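Local coordinates for protein glutamate--tRNA ligase (Elizabethkingia anophelis, PDB 6B1Z) that probably attaches glutamate to its cognate tRNA in an ATP-dependent reaction, as a class I glutamyl-tRNA synthetase, at residues Glu10-Thr21 with Asp217-Gly229. Numbering follows the deposited sequence.
With FMT (formic acid), chain C; EDO (1,2-ethanediol), chain V.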
ATOM      1  N   GLU A  10     -13.588 -26.532   9.558  1.00 65.94           N
ATOM      2  CA  GLU A  10     -13.307 -26.524   8.128  1.00 63.54           C
ATOM      3  C   GLU A  10     -13.377 -25.108   7.562  1.00 58.08           C
ATOM      4  O   GLU A  10     -12.716 -24.790   6.571  1.00 63.43           O
ATOM      5  CB  GLU A  10     -14.284 -27.437   7.383  1.00 62.53           C
ATOM      6  N   LYS A  11     -14.187 -24.260   8.196  1.00 44.08           N
ATOM      7  CA  LYS A  11     -14.384 -22.900   7.711  1.00 39.08           C
ATOM      8  C   LYS A  11     -13.123 -22.080   7.950  1.00 31.23           C
ATOM      9  O   LYS A  11     -12.708 -21.891   9.099  1.00 34.24           O
ATOM     10  CB  LYS A  11     -15.576 -22.252   8.407  1.00 47.48           C
ATOM     11  CG  LYS A  11     -16.058 -20.948   7.764  1.00 53.70           C
ATOM     12  CD  LYS A  11     -17.141 -21.221   6.726  1.00 62.61           C
ATOM     13  CE  LYS A  11     -18.242 -20.168   6.762  1.00 62.18           C
ATOM     14  NZ  LYS A  11     -17.816 -18.873   6.157  1.00 59.73           N
ATOM     15  N   VAL A  12     -12.522 -21.590   6.868  1.00 23.23           N
ATOM     16  CA  VAL A  12     -11.337 -20.747   6.971  1.00 19.97           C
ATOM     17  C   VAL A  12     -11.709 -19.416   7.614  1.00 25.41           C
ATOM     18  O   VAL A  12     -12.718 -18.791   7.260  1.00 24.83           O
ATOM     19  CB  VAL A  12     -10.710 -20.550   5.582  1.00 28.59           C
ATOM     20  CG1 VAL A  12      -9.730 -19.406   5.574  1.00 31.20           C
ATOM     21  CG2 VAL A  12     -10.054 -21.857   5.132  1.00 26.14           C
ATOM     22  N   ARG A  13     -10.899 -18.978   8.576  1.00 19.04           N
ATOM     23  CA  ARG A  13     -11.064 -17.665   9.198  1.00 16.96           C
ATOM     24  C   ARG A  13      -9.694 -17.017   9.327  1.00 17.03           C
ATOM     25  O   ARG A  13      -8.794 -17.589   9.955  1.00 18.79           O
ATOM     26  CB  ARG A  13     -11.748 -17.791  10.567  1.00 17.86           C
ATOM     27  CG  ARG A  13     -13.196 -18.267  10.469  1.00 18.70           C
ATOM     28  CD  ARG A  13     -13.846 -18.498  11.816  1.00 22.32           C
ATOM     29  NE  ARG A  13     -13.773 -17.334  12.698  1.00 21.94           N
ATOM     30  CZ  ARG A  13     -14.526 -16.238  12.598  1.00 25.18           C
ATOM     31  NH1 ARG A  13     -15.430 -16.102  11.622  1.00 21.06           N
ATOM     32  NH2 ARG A  13     -14.351 -15.253  13.468  1.00 20.74           N
ATOM     33  N   VAL A  14      -9.532 -15.849   8.715  1.00 16.30           N
ATOM     34  CA  VAL A  14      -8.283 -15.095   8.742  1.00 12.41           C
ATOM     35  C   VAL A  14      -8.565 -13.732   9.359  1.00 16.24           C
ATOM     36  O   VAL A  14      -9.705 -13.270   9.389  1.00 18.35           O
ATOM     37  CB  VAL A  14      -7.670 -14.928   7.333  1.00 16.73           C
ATOM     38  CG1 VAL A  14      -7.349 -16.291   6.724  1.00 21.05           C
ATOM     39  CG2 VAL A  14      -8.622 -14.125   6.432  1.00 20.42           C
ATOM     40  N   ARG A  15      -7.514 -13.069   9.838  1.00 16.46           N
ATOM     41  CA  ARG A  15      -7.709 -11.729  10.378  1.00 13.61           C
ATOM     42  C   ARG A  15      -6.562 -10.802  10.001  1.00 12.68           C
ATOM     43  O   ARG A  15      -5.387 -11.176  10.030  1.00 17.10           O
ATOM     44  CB  ARG A  15      -7.895 -11.744  11.915  1.00 15.31           C
ATOM     45  CG  ARG A  15      -6.606 -11.833  12.761  1.00 17.27           C
ATOM     46  CD  ARG A  15      -5.788 -13.099  12.501  1.00 17.38           C
ATOM     47  NE  ARG A  15      -4.728 -13.255  13.497  1.00 16.51           N
ATOM     48  CZ  ARG A  15      -3.527 -12.687  13.430  1.00 16.00           C
ATOM     49  NH1 ARG A  15      -3.194 -11.921  12.394  1.00 17.29           N
ATOM     50  NH2 ARG A  15      -2.645 -12.893  14.412  1.00 19.23           N
ATOM     51  N   PHE A  16      -6.931  -9.573   9.654  1.00 16.03           N
ATOM     52  CA  PHE A  16      -5.991  -8.480   9.500  1.00 15.44           C
ATOM     53  C   PHE A  16      -5.946  -7.771  10.844  1.00 16.32           C
ATOM     54  O   PHE A  16      -7.000  -7.361  11.357  1.00 16.38           O
ATOM     55  CB  PHE A  16      -6.458  -7.558   8.369  1.00 16.59           C
ATOM     56  CG  PHE A  16      -5.501  -6.448   8.039  1.00 17.44           C
ATOM     57  CD1 PHE A  16      -4.158  -6.706   7.842  1.00 19.64           C
ATOM     58  CD2 PHE A  16      -5.967  -5.143   7.888  1.00 20.80           C
ATOM     59  CE1 PHE A  16      -3.283  -5.688   7.526  1.00 25.64           C
ATOM     60  CE2 PHE A  16      -5.086  -4.112   7.567  1.00 23.07           C
ATOM     61  CZ  PHE A  16      -3.747  -4.389   7.389  1.00 21.88           C
ATOM     62  N   ALA A  17      -4.753  -7.658  11.426  1.00 17.23           N
ATOM     63  CA  ALA A  17      -4.583  -7.149  12.785  1.00 14.88           C
ATOM     64  C   ALA A  17      -3.602  -5.989  12.774  1.00 20.16           C
ATOM     65  O   ALA A  17      -2.494  -6.098  13.308  1.00 24.02           O
ATOM     66  CB  ALA A  17      -4.119  -8.263  13.723  1.00 21.30           C
ATOM     67  N   PRO A  18      -3.988  -4.867  12.168  1.00 26.35           N
ATOM     68  CA  PRO A  18      -3.204  -3.639  12.278  1.00 28.31           C
ATOM     69  C   PRO A  18      -3.400  -2.967  13.631  1.00 28.52           C
ATOM     70  O   PRO A  18      -4.467  -3.049  14.260  1.00 23.68           O
ATOM     71  CB  PRO A  18      -3.779  -2.773  11.152  1.00 20.77           C
ATOM     72  CG  PRO A  18      -5.230  -3.121  11.159  1.00 23.35           C
ATOM     73  CD  PRO A  18      -5.257  -4.629  11.456  1.00 24.61           C
ATOM     74  N   SER A  19      -2.372  -2.307  14.060  1.00 27.91           N
ATOM     75  CA  SER A  19      -2.457  -1.385  15.184  1.00 28.15           C
ATOM     76  C   SER A  19      -2.830   0.011  14.693  1.00 34.87           C
ATOM     77  O   SER A  19      -2.473   0.401  13.573  1.00 30.59           O
ATOM     78  CB  SER A  19      -1.128  -1.327  15.937  1.00 37.54           C
ATOM     79  OG  SER A  19      -0.048  -1.057  15.061  1.00 38.33           O
ATOM     80  N   PRO A  20      -3.600   0.796  15.537  1.00 32.32           N
ATOM     81  CA  PRO A  20      -3.981   2.172  15.178  1.00 35.39           C
ATOM     82  C   PRO A  20      -2.863   3.166  15.471  1.00 31.67           C
ATOM     83  O   PRO A  20      -3.014   4.101  16.264  1.00 34.01           O
ATOM     84  CB  PRO A  20      -5.220   2.402  16.056  1.00 29.66           C
ATOM     85  CG  PRO A  20      -4.889   1.672  17.296  1.00 30.69           C
ATOM     86  CD  PRO A  20      -4.183   0.403  16.831  1.00 32.11           C
ATOM     87  N   THR A  21      -1.723   2.963  14.809  1.00 33.81           N
ATOM     88  CA  THR A  21      -0.473   3.634  15.136  1.00 36.15           C
ATOM     89  C   THR A  21       0.089   4.406  13.942  1.00 37.99           C
ATOM     90  O   THR A  21       1.294   4.654  13.868  1.00 46.64           O
ATOM     91  CB  THR A  21       0.555   2.620  15.643  1.00 36.34           C
ATOM     92  OG1 THR A  21       0.676   1.548  14.698  1.00 36.54           O
ATOM     93  CG2 THR A  21       0.126   2.044  16.999  1.00 34.66           C
ATOM     94  N   ASP A 217      -6.731 -14.023  21.299  1.00 15.95           N
ATOM     95  CA  ASP A 217      -7.821 -13.645  20.406  1.00 15.82           C
ATOM     96  C   ASP A 217      -7.889 -14.508  19.156  1.00 17.33           C
ATOM     97  O   ASP A 217      -8.984 -14.708  18.619  1.00 18.05           O
ATOM     98  CB  ASP A 217      -7.711 -12.169  20.031  1.00 15.93           C
ATOM     99  CG  ASP A 217      -8.035 -11.237  21.201  1.00 17.04           C
ATOM    100  OD1 ASP A 217      -8.663 -11.686  22.194  1.00 17.80           O
ATOM    101  OD2 ASP A 217      -7.672 -10.049  21.114  1.00 18.67           O
ATOM    102  N   ASP A 218      -6.759 -15.008  18.658  1.00 16.36           N
ATOM    103  CA  ASP A 218      -6.827 -15.959  17.553  1.00 16.40           C
ATOM    104  C   ASP A 218      -7.540 -17.234  17.985  1.00 19.13           C
ATOM    105  O   ASP A 218      -8.325 -17.808  17.224  1.00 18.76           O
ATOM    106  CB  ASP A 218      -5.426 -16.243  17.011  1.00 13.57           C
ATOM    107  CG  ASP A 218      -4.853 -15.054  16.279  1.00 15.83           C
ATOM    108  OD1 ASP A 218      -3.631 -15.028  16.041  1.00 15.55           O
ATOM    109  OD2 ASP A 218      -5.657 -14.135  15.945  1.00 17.15           O
ATOM    110  N   HIS A 219      -7.314 -17.671  19.226  1.00 16.08           N
ATOM    111  CA  HIS A 219      -8.054 -18.809  19.756  1.00 17.09           C
ATOM    112  C   HIS A 219      -9.540 -18.489  19.894  1.00 20.46           C
ATOM    113  O   HIS A 219     -10.394 -19.230  19.383  1.00 19.64           O
ATOM    114  CB  HIS A 219      -7.452 -19.217  21.103  1.00 17.25           C
ATOM    115  CG  HIS A 219      -8.164 -20.359  21.758  1.00 17.89           C
ATOM    116  ND1 HIS A 219      -8.046 -21.660  21.319  1.00 22.50           N
ATOM    117  CD2 HIS A 219      -9.005 -20.392  22.816  1.00 20.19           C
ATOM    118  CE1 HIS A 219      -8.782 -22.448  22.082  1.00 22.93           C
ATOM    119  NE2 HIS A 219      -9.378 -21.704  22.997  1.00 24.85           N
ATOM    120  N   GLU A 220      -9.869 -17.384  20.583  1.00 17.54           N
ATOM    121  CA  GLU A 220     -11.266 -17.051  20.844  1.00 18.13           C
ATOM    122  C   GLU A 220     -12.044 -16.802  19.557  1.00 19.98           C
ATOM    123  O   GLU A 220     -13.232 -17.154  19.468  1.00 22.41           O
ATOM    124  CB  GLU A 220     -11.360 -15.823  21.753  1.00 21.69           C
ATOM    125  CG  GLU A 220     -10.869 -16.066  23.176  1.00 23.91           C
ATOM    126  CD  GLU A 220     -11.633 -17.161  23.895  1.00 31.65           C
ATOM    127  OE1 GLU A 220     -12.735 -16.881  24.406  1.00 34.16           O
ATOM    128  OE2 GLU A 220     -11.133 -18.304  23.945  1.00 35.73           O
ATOM    129  N   MET A 221     -11.410 -16.182  18.560  1.00 18.77           N
ATOM    130  CA  MET A 221     -12.087 -15.856  17.308  1.00 18.10           C
ATOM    131  C   MET A 221     -11.999 -16.987  16.292  1.00 20.02           C
ATOM    132  O   MET A 221     -12.421 -16.807  15.143  1.00 20.15           O
ATOM    133  CB  MET A 221     -11.512 -14.567  16.714  1.00 18.62           C
ATOM    134  CG  MET A 221     -11.686 -13.360  17.624  1.00 19.06           C
ATOM    135  SD  MET A 221     -11.111 -11.830  16.871  1.00 18.93           S
ATOM    136  CE  MET A 221     -11.686 -10.657  18.115  1.00 20.24           C
ATOM    137  N   LYS A 222     -11.483 -18.152  16.710  1.00 19.98           N
ATOM    138  CA  LYS A 222     -11.463 -19.364  15.891  1.00 19.90           C
ATOM    139  C   LYS A 222     -10.733 -19.126  14.569  1.00 17.54           C
ATOM    140  O   LYS A 222     -11.145 -19.606  13.509  1.00 19.32           O
ATOM    141  CB  LYS A 222     -12.881 -19.911  15.669  1.00 21.51           C
ATOM    142  CG  LYS A 222     -13.594 -20.226  17.011  1.00 25.48           C
ATOM    143  CD  LYS A 222     -14.760 -21.174  16.841  1.00 36.40           C
ATOM    144  CE  LYS A 222     -15.534 -21.323  18.148  1.00 43.65           C
ATOM    145  NZ  LYS A 222     -14.684 -21.821  19.269  1.00 49.66           N
ATOM    146  N   ILE A 223      -9.630 -18.381  14.647  1.00 16.13           N
ATOM    147  CA  ILE A 223      -8.776 -18.144  13.486  1.00 16.68           C
ATOM    148  C   ILE A 223      -8.092 -19.445  13.079  1.00 18.90           C
ATOM    149  O   ILE A 223      -7.563 -20.184  13.923  1.00 18.93           O
ATOM    150  CB  ILE A 223      -7.745 -17.052  13.804  1.00 16.82           C
ATOM    151  CG1 ILE A 223      -8.451 -15.730  14.137  1.00 18.16           C
ATOM    152  CG2 ILE A 223      -6.747 -16.874  12.646  1.00 18.05           C
ATOM    153  CD1 ILE A 223      -9.401 -15.234  13.040  1.00 17.68           C
ATOM    154  N   THR A 224      -8.099 -19.733  11.778  1.00 17.58           N
ATOM    155  CA  THR A 224      -7.470 -20.948  11.260  1.00 15.81           C
ATOM    156  C   THR A 224      -6.109 -20.705  10.614  1.00 17.88           C
ATOM    157  O   THR A 224      -5.263 -21.610  10.620  1.00 17.25           O
ATOM    158  CB  THR A 224      -8.385 -21.628  10.236  1.00 18.18           C
ATOM    159  OG1 THR A 224      -8.597 -20.762   9.113  1.00 19.28           O
ATOM    160  CG2 THR A 224      -9.736 -21.996  10.858  1.00 21.00           C
ATOM    161  N   HIS A 225      -5.893 -19.526  10.034  1.00 17.54           N
ATOM    162  CA  HIS A 225      -4.670 -19.229   9.297  1.00 15.48           C
ATOM    163  C   HIS A 225      -4.235 -17.821   9.649  1.00 14.64           C
ATOM    164  O   HIS A 225      -4.992 -16.863   9.427  1.00 17.16           O
ATOM    165  CB  HIS A 225      -4.877 -19.346   7.782  1.00 18.00           C
ATOM    166  CG  HIS A 225      -5.208 -20.727   7.314  1.00 17.10           C
ATOM    167  ND1 HIS A 225      -6.452 -21.293   7.488  1.00 19.42           N
ATOM    168  CD2 HIS A 225      -4.460 -21.652   6.667  1.00 18.04           C
ATOM    169  CE1 HIS A 225      -6.457 -22.509   6.970  1.00 21.30           C
ATOM    170  NE2 HIS A 225      -5.261 -22.747   6.457  1.00 20.48           N
ATOM    171  N   VAL A 226      -3.025 -17.699  10.186  1.00 14.32           N
ATOM    172  CA  VAL A 226      -2.425 -16.412  10.528  1.00 14.83           C
ATOM    173  C   VAL A 226      -1.459 -16.058   9.404  1.00 16.05           C
ATOM    174  O   VAL A 226      -0.410 -16.694   9.260  1.00 16.47           O
ATOM    175  CB  VAL A 226      -1.709 -16.473  11.885  1.00 15.62           C
ATOM    176  CG1 VAL A 226      -0.905 -15.211  12.143  1.00 16.50           C
ATOM    177  CG2 VAL A 226      -2.724 -16.702  12.992  1.00 15.42           C
ATOM    178  N   ILE A 227      -1.812 -15.044   8.618  1.00 14.66           N
ATOM    179  CA  ILE A 227      -1.008 -14.559   7.503  1.00 16.01           C
ATOM    180  C   ILE A 227      -0.440 -13.216   7.919  1.00 16.86           C
ATOM    181  O   ILE A 227      -1.203 -12.294   8.227  1.00 18.30           O
ATOM    182  CB  ILE A 227      -1.839 -14.420   6.222  1.00 15.08           C
ATOM    183  CG1 ILE A 227      -2.497 -15.749   5.838  1.00 16.49           C
ATOM    184  CG2 ILE A 227      -0.965 -13.873   5.091  1.00 19.03           C
ATOM    185  CD1 ILE A 227      -3.537 -15.662   4.701  1.00 18.20           C
ATOM    186  N   ARG A 228       0.886 -13.098   7.948  1.00 14.45           N
ATOM    187  CA  ARG A 228       1.487 -11.877   8.482  1.00 16.00           C
ATOM    188  C   ARG A 228       2.910 -11.722   7.957  1.00 16.03           C
ATOM    189  O   ARG A 228       3.450 -12.614   7.297  1.00 16.51           O
ATOM    190  CB  ARG A 228       1.455 -11.889  10.014  1.00 16.96           C
ATOM    191  CG  ARG A 228       2.300 -12.977  10.638  1.00 18.91           C
ATOM    192  CD  ARG A 228       2.032 -13.076  12.141  1.00 16.49           C
ATOM    193  NE  ARG A 228       2.931 -14.058  12.743  1.00 16.05           N
ATOM    194  CZ  ARG A 228       2.834 -14.518  13.990  1.00 18.53           C
ATOM    195  NH1 ARG A 228       1.846 -14.113  14.782  1.00 18.50           N
ATOM    196  NH2 ARG A 228       3.722 -15.403  14.428  1.00 22.32           N
ATOM    197  N   GLY A 229       3.525 -10.560   8.266  1.00 16.43           N
ATOM    198  CA  GLY A 229       4.866 -10.280   7.779  1.00 15.78           C
ATOM    199  C   GLY A 229       5.958 -11.035   8.519  1.00 19.27           C
ATOM    200  O   GLY A 229       5.805 -11.433   9.675  1.00 17.75           O
TER
HETATM  201  C   FMT C 602       0.018 -10.828  13.850  1.00 21.69           C
HETATM  202  O1  FMT C 602      -0.568 -10.737  12.765  1.00 23.95           O
HETATM  203  O2  FMT C 602       0.036 -11.854  14.548  1.00 21.09           O
HETATM  204  C1  EDO V 621      -0.418 -14.629  17.117  1.00 48.76           C
HETATM  205  O1  EDO V 621       0.701 -14.225  17.908  1.00 41.04           O
HETATM  206  C2  EDO V 621      -0.291 -16.108  16.798  1.00 35.50           C
HETATM  207  O2  EDO V 621      -1.599 -16.677  16.653  1.00 22.38           O
HETATM  208  O   HOH W   1     -12.697 -21.803  12.510  1.00 30.72           O
HETATM  209  O   HOH W   2      -4.726 -14.101   9.047  1.00 16.35           O
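Arg15 and Asp218 join the two segments by a side-on salt bridge in the tightly packed half of their contact. Arg15 NE lies 2.8 Å from Asp218 OD2, which it meets from above the carboxylate plane, while NH2 takes the syn lone pair of OD1; the two planes are turned 43° apart. A bend at chi2 (-61°) turns the arginine chain across Ile223, whose CG2 sits 3.9 Å from Arg15 CD, and Val226 CG1 covers one guanidinium face. Formate, probably from the crystallisation liquor, takes bonds from Arg15 NH1 and NH2 and from Arg228 NH1, so both arginines converge on it. Arg13 instead bends at chi3 to bring NE and NH2 onto the single carbonyl oxygen of Met221, at the Schellman end of helix 210-220; its NH1 pairs with Glu79 and Asp45. These contacts tie strand 13-16 to the end of that helix and the turn into strand 225-229, its parallel neighbour in the Rossmann-type catalytic domain of class I synthetases. Where the strands diverge, water 2 bridges Arg15 N, His225 O and Ile227 N; direct backbone bonds between the segments involve Arg13 O alone, which accepts from Thr224 N (2.9 Å) and, weakly, from His225 N, while Arg13 N donates to Thr224 OG1 (3.0 Å). Lys11 and Lys222 form the exposed side, their ends leading away, and water 1 links Lys222 O, weakly, to Lys11 O.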